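Local atomic coordinates of endo-beta-N-acetylglucosaminidase F1 (Bacteroides thetaiotaomicron VPI-5482, PDB entry 6TCV), a protein that probably cleaves the chitobiose core of high-mannose N-glycans as a family 18 glycoside hydrolase, here held in complex with its Man9GlcNAc2Asn substrate. Residues 294-297 with 302-305; 337-340 with 346-349; 357-362 with 368-373; 388-393 with 423-428. The protein carries 2 engineered substitutions. All blocks are in the same frame, centred on the assembly; numbering follows the deposited sequence. Where two conformers were deposited one is given.

How the contacts relate
The four contacts follow one another along the chain through the second half of the (beta/alpha)8 barrel. Contacts 2, 3 and 4 form a connected series. Contacts 2 and 3 touch where Asp349 O packs 3.4 Å from Gln369 CG and where Ala337 meets Ile362. Contacts 3 and 4 touch where Met393 SD lies 3.4 Å from Gly372 C, so helix 387-396 packs on strand 371-376. Contact 1 stands apart at the surface, its centre about 22 Å from that of contact 2 and about 44 Å from that of contact 4. The Ser357 side chain of contact 3 is about 9 Å from a bound N-acetylglucosamine and about 12 Å from the asparagine, too far to touch.

Contact 1. Residues 294-297 with 302-305; sequences PDLS and TNPS
In the surface loop between strand 283-287 and helix 306-319, Pro294 and Pro304 meet where the chain comes back on itself, their ring carbons facing each other. Pro294 CG is 3.7 Å from Pro304 CD, and the neighbouring ring carbons lie at similar range, making a small apolar junction. The same Pro294 CG also rests against the backbone, 3.3 Å from Thr302 O. Swapping Pro294 for a glycine would probably take away the ring that packs on Pro304 CD and covers Thr302 O, and let the first limb of the loop move more freely.

This loop follows the fourth strand of the barrel, and its two limbs are joined by the four residues between them before the chain enters the next helix. Ser305 stands at the N-cap of that helix, where its OG takes a hydrogen bond from Ala308 N. Within the first limb, Asp295 forms an Asx turn: its OD1 accepts from Ser297 N at 3.0 Å and also from Ser297 OG at 2.6 Å. Both donors come from one face of the carboxylate, the N-H from well above its plane.

Farther along, Leu296 crosses Asn303 at about a right angle. With Leu296 CG opposite the carbonyl carbon (chi1 -60°), its two methyls divide the work: CD1 lies 3.5 Å from Asn303 OD1, whereas CD2 covers the backbone, 3.5 Å from Asn303 N. That N-H is buried here and has no polar partner in the model. Thr302 and Ser305 are tied by backbone bonds to Gln259 and Ala258, outside the loop.

Contact 2. Residues 337-340 with 346-349; sequences ATVD and EWID
Val339 and Trp347 cross at about a right angle, the valine meeting the benzo end of the indole with one methyl. Val339 CG2 is 3.7 Å from Trp347 CZ2 and 4.0 Å from Trp347 CH2, approaching the ring obliquely. Its rotation explains the choice of branch: CG1 stands opposite the backbone N (chi1 177°), which leaves CG2 opposite the carbonyl carbon and pointing at the tryptophan.

The backbone beside the valine closes on the same ring atom. Thr338 N lies at the edge of the indole, near its plane and 4.0 Å from CZ2, while Ala337 O comes in obliquely at the same 4.0 Å from Trp347 CZ2. These are van der Waals approaches to a ring carbon; the indole N-H is used elsewhere, Trp347 NE1 donating to Val342 O. That bond, together with the valine methyl, is likely to limit how the ring can turn about chi2.

The valine and tryptophan side chains are both buried, although the segment backbones stay more than 9 Å apart at their nearest CA atoms. Strand 338-339 pairs antiparallel with strand 342-343 in a small hairpin inserted between barrel strands 324-329 and 350-353. Trp347 follows the hairpin in the chain, and its ring packs back against strand 338-339. Helix 306-319 covers the pair: its Tyr314 meets the Trp347 ring edge-to-face and also touches Val339, which packs on Ala310 and Arg311 as well.

Contact 3. Residues 357-362 with 368-373; sequences SAAYPI and KQCSGI
Cys370 reaches across to the chain at Ala359 and Tyr360, and each atom of its side chain meets something different. Its CB lies 3.7 Å from Ala359 CB, and is equally close to the carbonyl oxygen of that residue. From there the sulfur swings opposite the carbonyl carbon (chi1 -63°), which carries it over the face of the peptide joining Tyr360 to Pro361. Cys370 SG is 3.4 Å from Tyr360 C and from Pro361 N alike, and the proline ring flanks it, with Pro361 CD 3.8 Å from the sulfur. Cys370 is buried, and no polar bond of its sulfur enters the contact.

The touching parts, 357-361 and 370-373, run nearly antiparallel, 169° apart end to end, as the link from barrel strand 350-353 doubles back alongside the start of strand 371-376. This connection contains no regular alpha-helix, consistent with the irregular barrel of Endo F1 and Endo H. Ser371 is backbone-bonded to Val351; the chain then turns a corner at Gly372, and Gly372 and Ile373 bond to Trp400 and Met402 of the next barrel strand.

One direct backbone bond joins the segments, Ala359 N to Ser371 O at 2.9 Å, with an N-H...O angle of 148°. The Ser371 hydroxyl is hydrogen-bonded to Ala353 N and to a water 2.6 Å from OG. The water in turn donates to Ser357 O at 2.7 Å, a bridge that ties the first residues of the loop to Ser371. Ala359 CB packs against Ser371 OG, beside Val351 and Ala353.

Contact 4. Residues 388-393 with 423-428; sequences SKAQSM and EVLYGS
The helix turns that bring Ala390 and Val424 together are closed by backbone bonds of 2.9 Å, Met393 N to Lys389 O in helix 387-396 and Gly427 N to Glu423 O in helix 421-426. Gly427, with its positive phi, leads the chain out of the second helix.

Between the helices Ala390 projects its methyl toward the other segment, where two branched side chains receive it. Ala390 CB is 3.6 Å from Leu425 CD2 and 3.8 Å from Val424 CG1, resting in the notch between these methyls. The small alanine lets the helices come near, with the CA atoms of Ala390 and Val424 6.3 Å apart. Val424 places CG1 opposite its backbone N (chi1 172°), and that methyl also meets the Gln391 amide at the exposed border.

Gln391 crosses Val424 at about a right angle, its chain bent at chi2, and lays OE1 3.6 Å from Val424 CG1. The other end of the amide, NE2, is hydrogen-bonded to Asp395 OD1, which probably holds it beside its own helix. Leu425 also packs on Ile394 of the partner helix and on Phe401 of strand 400-404, while Met393 touches Ile373.

Across this interface the grip is thus wholly van der Waals: aliphatic groups of Ala390, Val424 and Leu425 meet, Ala390 and Leu425 being buried, while the exposed Gln391 amide gives an N-H to Asp395 of its own helix.

Contact 1. Residues 294-297 with 302-305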
loop_
_atom_site.group_PDB
_atom_site.type_symbol
_atom_site.label_atom_id
_atom_site.label_comp_id
_atom_site.label_asym_id
_atom_site.label_seq_id
_atom_site.Cartn_x
_atom_site.Cartn_y
_atom_site.Cartn_z
ATOM N N PRO A 294 -1.983 6.685 -26.849
ATOM C CA PRO A 294 -2.508 7.994 -26.465
ATOM C C PRO A 294 -2.694 8.918 -27.657
ATOM O O PRO A 294 -2.051 8.782 -28.695
ATOM C CB PRO A 294 -1.426 8.525 -25.517
ATOM C CG PRO A 294 -0.147 7.842 -25.963
ATOM C CD PRO A 294 -0.599 6.457 -26.382
ATOM N N ASP A 295 -3.580 9.899 -27.489
ATOM C CA ASP A 295 -3.669 11.044 -28.396
ATOM C C ASP A 295 -2.647 12.069 -27.934
ATOM O O ASP A 295 -2.839 12.733 -26.918
ATOM C CB ASP A 295 -5.095 11.604 -28.377
ATOM C CG ASP A 295 -5.237 12.840 -29.203
ATOM O OD1 ASP A 295 -4.272 13.224 -29.874
ATOM O OD2 ASP A 295 -6.342 13.408 -29.219
ATOM N N LEU A 296 -1.524 12.157 -28.658
ATOM C CA LEU A 296 -0.424 13.031 -28.259
ATOM C C LEU A 296 -0.766 14.504 -28.358
ATOM O O LEU A 296 -0.041 15.316 -27.785
ATOM C CB LEU A 296 0.863 12.688 -29.050
ATOM C CG LEU A 296 1.317 11.251 -28.823
ATOM C CD1 LEU A 296 2.490 10.967 -29.760
ATOM C CD2 LEU A 296 1.765 10.960 -27.428
ATOM N N SER A 297 -1.860 14.861 -29.037
ATOM C CA SER A 297 -2.347 16.228 -29.088
ATOM C C SER A 297 -3.126 16.629 -27.837
ATOM O O SER A 297 -3.407 17.823 -27.641
ATOM C CB SER A 297 -3.346 16.413 -30.264
ATOM O OG SER A 297 -4.611 15.780 -30.075
ATOM N N THR A 302 0.756 11.902 -22.891
ATOM C CA THR A 302 2.103 11.945 -23.442
ATOM C C THR A 302 2.475 10.558 -23.962
ATOM O O THR A 302 1.702 9.617 -23.868
ATOM C CB THR A 302 3.088 12.502 -22.422
ATOM O OG1 THR A 302 4.306 12.842 -23.111
ATOM C CG2 THR A 302 3.417 11.525 -21.340
ATOM N N ASN A 303 3.686 10.446 -24.547
ATOM C CA ASN A 303 4.173 9.152 -25.020
ATOM C C ASN A 303 4.256 8.176 -23.831
ATOM O O ASN A 303 4.651 8.571 -22.718
ATOM C CB ASN A 303 5.581 9.312 -25.659
ATOM C CG ASN A 303 5.570 10.390 -26.697
ATOM O OD1 ASN A 303 5.346 10.176 -27.878
ATOM N ND2 ASN A 303 6.086 11.535 -26.270
ATOM N N PRO A 304 3.810 6.935 -23.969
ATOM C CA PRO A 304 3.909 5.994 -22.838
ATOM C C PRO A 304 5.371 5.782 -22.446
ATOM O O PRO A 304 6.222 5.528 -23.305
ATOM C CB PRO A 304 3.289 4.701 -23.376
ATOM C CG PRO A 304 2.429 5.180 -24.591
ATOM C CD PRO A 304 3.184 6.337 -25.162
ATOM N N SER A 305 5.662 5.843 -21.149
ATOM C CA SER A 305 7.033 5.628 -20.691
ATOM C C SER A 305 7.059 5.349 -19.190
ATOM O O SER A 305 6.170 5.758 -18.435
ATOM C CB SER A 305 7.915 6.836 -20.986
ATOM O OG SER A 305 7.654 7.874 -20.059
#

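Contact 2. Residues 337-340 with 346-349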
loop_
_atom_site.group_PDB
_atom_site.type_symbol
_atom_site.label_atom_id
_atom_site.label_comp_id
_atom_site.label_asym_id
_atom_site.label_seq_id
_atom_site.Cartn_x
_atom_site.Cartn_y
_atom_site.Cartn_z
ATOM N N ALA A 337 13.740 5.630 -11.217
ATOM C CA ALA A 337 14.012 5.588 -9.792
ATOM C C ALA A 337 14.077 6.969 -9.153
ATOM O O ALA A 337 14.250 7.060 -7.919
ATOM C CB ALA A 337 15.361 4.873 -9.584
ATOM N N THR A 338 13.880 8.032 -9.928
ATOM C CA THR A 338 13.963 9.385 -9.391
ATOM C C THR A 338 12.949 10.260 -10.121
ATOM O O THR A 338 12.869 10.222 -11.358
ATOM C CB THR A 338 15.379 9.944 -9.603
ATOM O OG1 THR A 338 16.356 8.955 -9.258
ATOM C CG2 THR A 338 15.612 11.124 -8.698
ATOM N N VAL A 339 12.243 11.096 -9.377
ATOM C CA VAL A 339 11.364 12.131 -9.926
ATOM C C VAL A 339 11.651 13.404 -9.172
ATOM O O VAL A 339 11.606 13.414 -7.938
ATOM C CB VAL A 339 9.873 11.782 -9.808
ATOM C CG1 VAL A 339 9.016 12.923 -10.326
ATOM C CG2 VAL A 339 9.561 10.519 -10.549
ATOM N N ASP A 340 11.977 14.460 -9.888
ATOM C CA ASP A 340 12.247 15.747 -9.236
ATOM C C ASP A 340 13.290 15.598 -8.114
ATOM O O ASP A 340 13.211 16.247 -7.066
ATOM C CB ASP A 340 10.972 16.404 -8.742
ATOM C CG ASP A 340 10.077 16.873 -9.879
ATOM O OD1 ASP A 340 10.502 16.859 -11.037
ATOM O OD2 ASP A 340 8.932 17.250 -9.584
ATOM N N GLU A 346 10.881 6.747 -1.529
ATOM C CA GLU A 346 9.950 7.683 -0.914
ATOM C C GLU A 346 8.557 7.579 -1.524
ATOM O O GLU A 346 7.632 8.196 -0.974
ATOM C CB GLU A 346 10.463 9.105 -1.095
ATOM C CG GLU A 346 11.823 9.449 -0.497
ATOM C CD GLU A 346 11.818 9.867 0.974
ATOM O OE1 GLU A 346 10.735 10.028 1.592
ATOM O OE2 GLU A 346 12.932 10.205 1.501
ATOM N N TRP A 347 8.376 6.928 -2.681
ATOM C CA TRP A 347 7.081 6.936 -3.367
ATOM C C TRP A 347 6.644 5.605 -3.976
ATOM O O TRP A 347 5.577 5.569 -4.589
ATOM C CB TRP A 347 6.940 8.133 -4.367
ATOM C CG TRP A 347 8.143 8.428 -5.199
ATOM C CD1 TRP A 347 9.102 9.328 -4.944
ATOM C CD2 TRP A 347 8.476 7.805 -6.461
ATOM N NE1 TRP A 347 10.068 9.295 -5.931
ATOM C CE2 TRP A 347 9.699 8.341 -6.865
ATOM C CE3 TRP A 347 7.869 6.818 -7.261
ATOM C CZ2 TRP A 347 10.324 7.947 -8.062
ATOM C CZ3 TRP A 347 8.504 6.415 -8.423
ATOM C CH2 TRP A 347 9.715 6.972 -8.799
ATOM N N ILE A 348 7.433 4.525 -3.875
ATOM C CA ILE A 348 6.986 3.158 -4.163
ATOM C C ILE A 348 7.112 2.381 -2.846
ATOM O O ILE A 348 8.230 2.015 -2.431
ATOM C CB ILE A 348 7.781 2.461 -5.293
ATOM C CG1 ILE A 348 7.827 3.285 -6.584
ATOM C CG2 ILE A 348 7.175 1.046 -5.504
ATOM C CD1 ILE A 348 6.518 3.349 -7.263
ATOM N N ASP A 349 5.976 2.107 -2.198
ATOM C CA ASP A 349 6.003 1.361 -0.965
ATOM C C ASP A 349 6.129 -0.134 -1.195
ATOM O O ASP A 349 6.812 -0.817 -0.404
ATOM C CB ASP A 349 4.748 1.673 -0.187
ATOM C CG ASP A 349 4.718 3.090 0.262
ATOM O OD1 ASP A 349 5.546 3.452 1.125
ATOM O OD2 ASP A 349 3.866 3.892 -0.233
#

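Contact 3. Residues 357-362 with 368-373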
loop_
_atom_site.group_PDB
_atom_site.type_symbol
_atom_site.label_atom_id
_atom_site.label_comp_id
_atom_site.label_asym_id
_atom_site.label_seq_id
_atom_site.Cartn_x
_atom_site.Cartn_y
_atom_site.Cartn_z
ATOM N N SER A 357 7.591 -14.634 -11.330
ATOM C CA SER A 357 8.771 -13.798 -11.199
ATOM C C SER A 357 8.851 -13.222 -9.793
ATOM O O SER A 357 7.859 -13.189 -9.052
ATOM C CB SER A 357 8.682 -12.583 -12.154
ATOM O OG SER A 357 8.746 -12.966 -13.546
ATOM N N ALA A 358 10.029 -12.718 -9.425
ATOM C CA ALA A 358 10.205 -11.909 -8.214
ATOM C C ALA A 358 10.405 -10.447 -8.621
ATOM O O ALA A 358 11.000 -10.143 -9.666
ATOM C CB ALA A 358 11.435 -12.335 -7.398
ATOM N N ALA A 359 9.873 -9.511 -7.831
ATOM C CA ALA A 359 10.101 -8.092 -8.067
ATOM C C ALA A 359 11.534 -7.710 -7.697
ATOM O O ALA A 359 12.165 -8.371 -6.886
ATOM C CB ALA A 359 9.095 -7.278 -7.237
ATOM N N TYR A 360 11.993 -6.563 -8.205
ATOM C CA TYR A 360 13.334 -6.100 -7.927
ATOM C C TYR A 360 13.243 -4.649 -7.483
ATOM O O TYR A 360 12.377 -3.901 -7.950
ATOM C CB TYR A 360 14.302 -6.162 -9.158
ATOM C CG TYR A 360 13.832 -5.364 -10.354
ATOM C CD1 TYR A 360 12.824 -5.830 -11.223
ATOM C CD2 TYR A 360 14.322 -4.081 -10.571
ATOM C CE1 TYR A 360 12.360 -5.010 -12.269
ATOM C CE2 TYR A 360 13.847 -3.297 -11.600
ATOM C CZ TYR A 360 12.868 -3.772 -12.412
ATOM O OH TYR A 360 12.395 -2.938 -13.438
ATOM N N PRO A 361 14.164 -4.216 -6.617
ATOM C CA PRO A 361 14.190 -2.817 -6.148
ATOM C C PRO A 361 14.916 -1.884 -7.102
ATOM O O PRO A 361 15.841 -2.305 -7.813
ATOM C CB PRO A 361 14.950 -2.914 -4.811
ATOM C CG PRO A 361 15.911 -4.064 -5.069
ATOM C CD PRO A 361 15.145 -5.064 -5.913
ATOM N N ILE A 362 14.539 -0.603 -7.057
ATOM C CA ILE A 362 15.285 0.453 -7.742
ATOM C C ILE A 362 15.618 1.572 -6.760
ATOM O O ILE A 362 15.030 1.688 -5.700
ATOM C CB ILE A 362 14.527 0.984 -8.968
ATOM C CG1 ILE A 362 13.227 1.627 -8.573
ATOM C CG2 ILE A 362 14.261 -0.194 -9.928
ATOM C CD1 ILE A 362 12.422 2.224 -9.736
ATOM N N LYS A 368 13.027 -5.712 0.633
ATOM C CA LYS A 368 11.922 -5.609 1.587
ATOM C C LYS A 368 10.688 -4.962 0.986
ATOM O O LYS A 368 9.572 -5.213 1.492
ATOM C CB LYS A 368 12.395 -4.871 2.849
ATOM C CG LYS A 368 13.420 -5.629 3.672
ATOM C CD LYS A 368 12.812 -6.888 4.280
ATOM C CE LYS A 368 13.750 -7.523 5.286
ATOM N NZ LYS A 368 15.020 -7.864 4.587
ATOM N N GLN A 369 10.823 -4.148 -0.059
ATOM C CA GLN A 369 9.677 -3.539 -0.739
ATOM C C GLN A 369 9.171 -4.393 -1.878
ATOM O O GLN A 369 8.265 -3.950 -2.617
ATOM C CB GLN A 369 10.034 -2.148 -1.248
ATOM C CG GLN A 369 10.189 -1.098 -0.161
ATOM C CD GLN A 369 11.554 -1.112 0.484
ATOM O OE1 GLN A 369 12.544 -0.905 -0.209
ATOM N NE2 GLN A 369 11.605 -1.253 1.797
ATOM N N CYS A 370 9.681 -5.610 -2.036
ATOM C CA CYS A 370 9.428 -6.430 -3.213
ATOM C C CYS A 370 8.786 -7.769 -2.888
ATOM O O CYS A 370 9.053 -8.375 -1.857
ATOM C CB CYS A 370 10.752 -6.761 -3.926
ATOM S SG CYS A 370 11.632 -5.329 -4.584
ATOM N N SER A 371 7.936 -8.230 -3.809
ATOM C CA SER A 371 7.432 -9.597 -3.771
ATOM C C SER A 371 8.482 -10.615 -4.192
ATOM O O SER A 371 9.211 -10.403 -5.154
ATOM C CB SER A 371 6.212 -9.712 -4.696
ATOM O OG SER A 371 6.485 -9.489 -6.037
ATOM N N GLY A 372 8.522 -11.740 -3.496
ATOM C CA GLY A 372 9.374 -12.871 -3.859
ATOM C C GLY A 372 8.648 -13.998 -4.579
ATOM O O GLY A 372 9.282 -14.916 -5.110
ATOM N N ILE A 373 7.318 -13.938 -4.603
ATOM C CA ILE A 373 6.466 -14.902 -5.295
ATOM C C ILE A 373 5.185 -14.156 -5.627
ATOM O O ILE A 373 4.738 -13.295 -4.873
ATOM C CB ILE A 373 6.193 -16.164 -4.444
ATOM C CG1 ILE A 373 5.538 -17.255 -5.305
ATOM C CG2 ILE A 373 5.376 -15.816 -3.180
ATOM C CD1 ILE A 373 5.210 -18.504 -4.451
HETATM O O HOH W 1 6.671 -11.904 -7.039
#

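Contact 4. Residues 388-393 with 423-428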
loop_
_atom_site.group_PDB
_atom_site.type_symbol
_atom_site.label_atom_id
_atom_site.label_comp_id
_atom_site.label_asym_id
_atom_site.label_seq_id
_atom_site.Cartn_x
_atom_site.Cartn_y
_atom_site.Cartn_z
ATOM N N SER A 388 9.977 -24.622 1.722
ATOM C CA SER A 388 11.231 -24.369 1.012
ATOM C C SER A 388 11.215 -23.021 0.291
ATOM O O SER A 388 12.251 -22.343 0.226
ATOM C CB SER A 388 11.502 -25.507 0.021
ATOM O OG SER A 388 11.626 -26.748 0.703
ATOM N N LYS A 389 10.059 -22.620 -0.252
ATOM C CA LYS A 389 9.976 -21.322 -0.928
ATOM C C LYS A 389 10.007 -20.181 0.088
ATOM O O LYS A 389 10.701 -19.169 -0.132
ATOM C CB LYS A 389 8.707 -21.257 -1.789
ATOM C CG LYS A 389 8.549 -19.963 -2.575
ATOM C CD LYS A 389 9.680 -19.776 -3.554
ATOM C CE LYS A 389 9.388 -18.593 -4.504
ATOM N NZ LYS A 389 10.476 -18.459 -5.509
ATOM N N ALA A 390 9.295 -20.347 1.209
ATOM C CA ALA A 390 9.321 -19.364 2.281
ATOM C C ALA A 390 10.756 -19.131 2.740
ATOM O O ALA A 390 11.191 -17.991 2.873
ATOM C CB ALA A 390 8.459 -19.811 3.470
ATOM N N GLN A 391 11.509 -20.204 2.974
ATOM C CA GLN A 391 12.880 -20.033 3.429
ATOM C C GLN A 391 13.742 -19.359 2.363
ATOM O O GLN A 391 14.580 -18.505 2.682
ATOM C CB GLN A 391 13.501 -21.391 3.763
ATOM C CG GLN A 391 14.854 -21.241 4.470
ATOM C CD GLN A 391 14.770 -20.507 5.805
ATOM O OE1 GLN A 391 14.016 -20.916 6.717
ATOM N NE2 GLN A 391 15.463 -19.381 5.900
ATOM N N SER A 392 13.570 -19.760 1.097
ATOM C CA SER A 392 14.254 -19.095 -0.003
ATOM C C SER A 392 14.009 -17.588 0.015
ATOM O O SER A 392 14.953 -16.791 -0.088
ATOM C CB SER A 392 13.785 -19.710 -1.319
ATOM O OG SER A 392 14.367 -19.039 -2.417
ATOM N N MET A 393 12.741 -17.177 0.139
ATOM C CA MET A 393 12.407 -15.752 0.096
ATOM C C MET A 393 12.969 -15.001 1.292
ATOM O O MET A 393 13.462 -13.871 1.143
ATOM C CB MET A 393 10.905 -15.555 -0.004
ATOM C CG MET A 393 10.340 -16.104 -1.275
ATOM S SD MET A 393 8.622 -15.662 -1.581
ATOM C CE MET A 393 7.822 -16.490 -0.227
ATOM N N GLU A 423 4.493 -21.931 8.721
ATOM C CA GLU A 423 5.366 -22.338 9.807
ATOM C C GLU A 423 6.743 -21.689 9.700
ATOM O O GLU A 423 7.328 -21.299 10.719
ATOM C CB GLU A 423 5.539 -23.863 9.739
ATOM C CG GLU A 423 6.066 -24.563 10.960
ATOM C CD GLU A 423 5.543 -25.988 11.037
ATOM O OE1 GLU A 423 5.071 -26.397 12.116
ATOM O OE2 GLU A 423 5.579 -26.694 10.001
ATOM N N VAL A 424 7.274 -21.566 8.479
ATOM C CA VAL A 424 8.589 -20.970 8.288
ATOM C C VAL A 424 8.520 -19.459 8.493
ATOM O O VAL A 424 9.394 -18.864 9.139
ATOM C CB VAL A 424 9.148 -21.320 6.890
ATOM C CG1 VAL A 424 10.448 -20.532 6.578
ATOM C CG2 VAL A 424 9.411 -22.826 6.793
ATOM N N LEU A 425 7.487 -18.804 7.939
ATOM C CA LEU A 425 7.418 -17.347 7.975
ATOM C C LEU A 425 7.031 -16.815 9.344
ATOM O O LEU A 425 7.536 -15.765 9.765
ATOM C CB LEU A 425 6.374 -16.840 6.966
ATOM C CG LEU A 425 6.633 -17.136 5.509
ATOM C CD1 LEU A 425 5.453 -16.533 4.720
ATOM C CD2 LEU A 425 7.911 -16.565 4.994
ATOM N N TYR A 426 6.210 -17.533 10.099
ATOM C CA TYR A 426 5.514 -17.026 11.281
ATOM C C TYR A 426 5.502 -17.981 12.454
ATOM O O TYR A 426 5.027 -17.585 13.523
ATOM C CB TYR A 426 4.046 -16.742 10.930
ATOM C CG TYR A 426 3.866 -15.891 9.686
ATOM C CD1 TYR A 426 4.433 -14.600 9.611
ATOM C CD2 TYR A 426 3.116 -16.307 8.593
ATOM C CE1 TYR A 426 4.268 -13.805 8.508
ATOM C CE2 TYR A 426 2.910 -15.509 7.512
ATOM C CZ TYR A 426 3.499 -14.266 7.453
ATOM O OH TYR A 426 3.304 -13.466 6.315
ATOM N N GLY A 427 5.982 -19.212 12.303
ATOM C CA GLY A 427 5.824 -20.204 13.333
ATOM C C GLY A 427 4.394 -20.713 13.443
ATOM O O GLY A 427 4.051 -21.298 14.479
ATOM N N SER A 428 3.553 -20.518 12.418
ATOM C CA SER A 428 2.170 -21.002 12.475
ATOM C C SER A 428 1.685 -21.198 11.052
ATOM O O SER A 428 1.700 -20.262 10.257
ATOM C CB SER A 428 1.340 -19.950 13.230
ATOM O OG SER A 428 -0.021 -20.354 13.455
#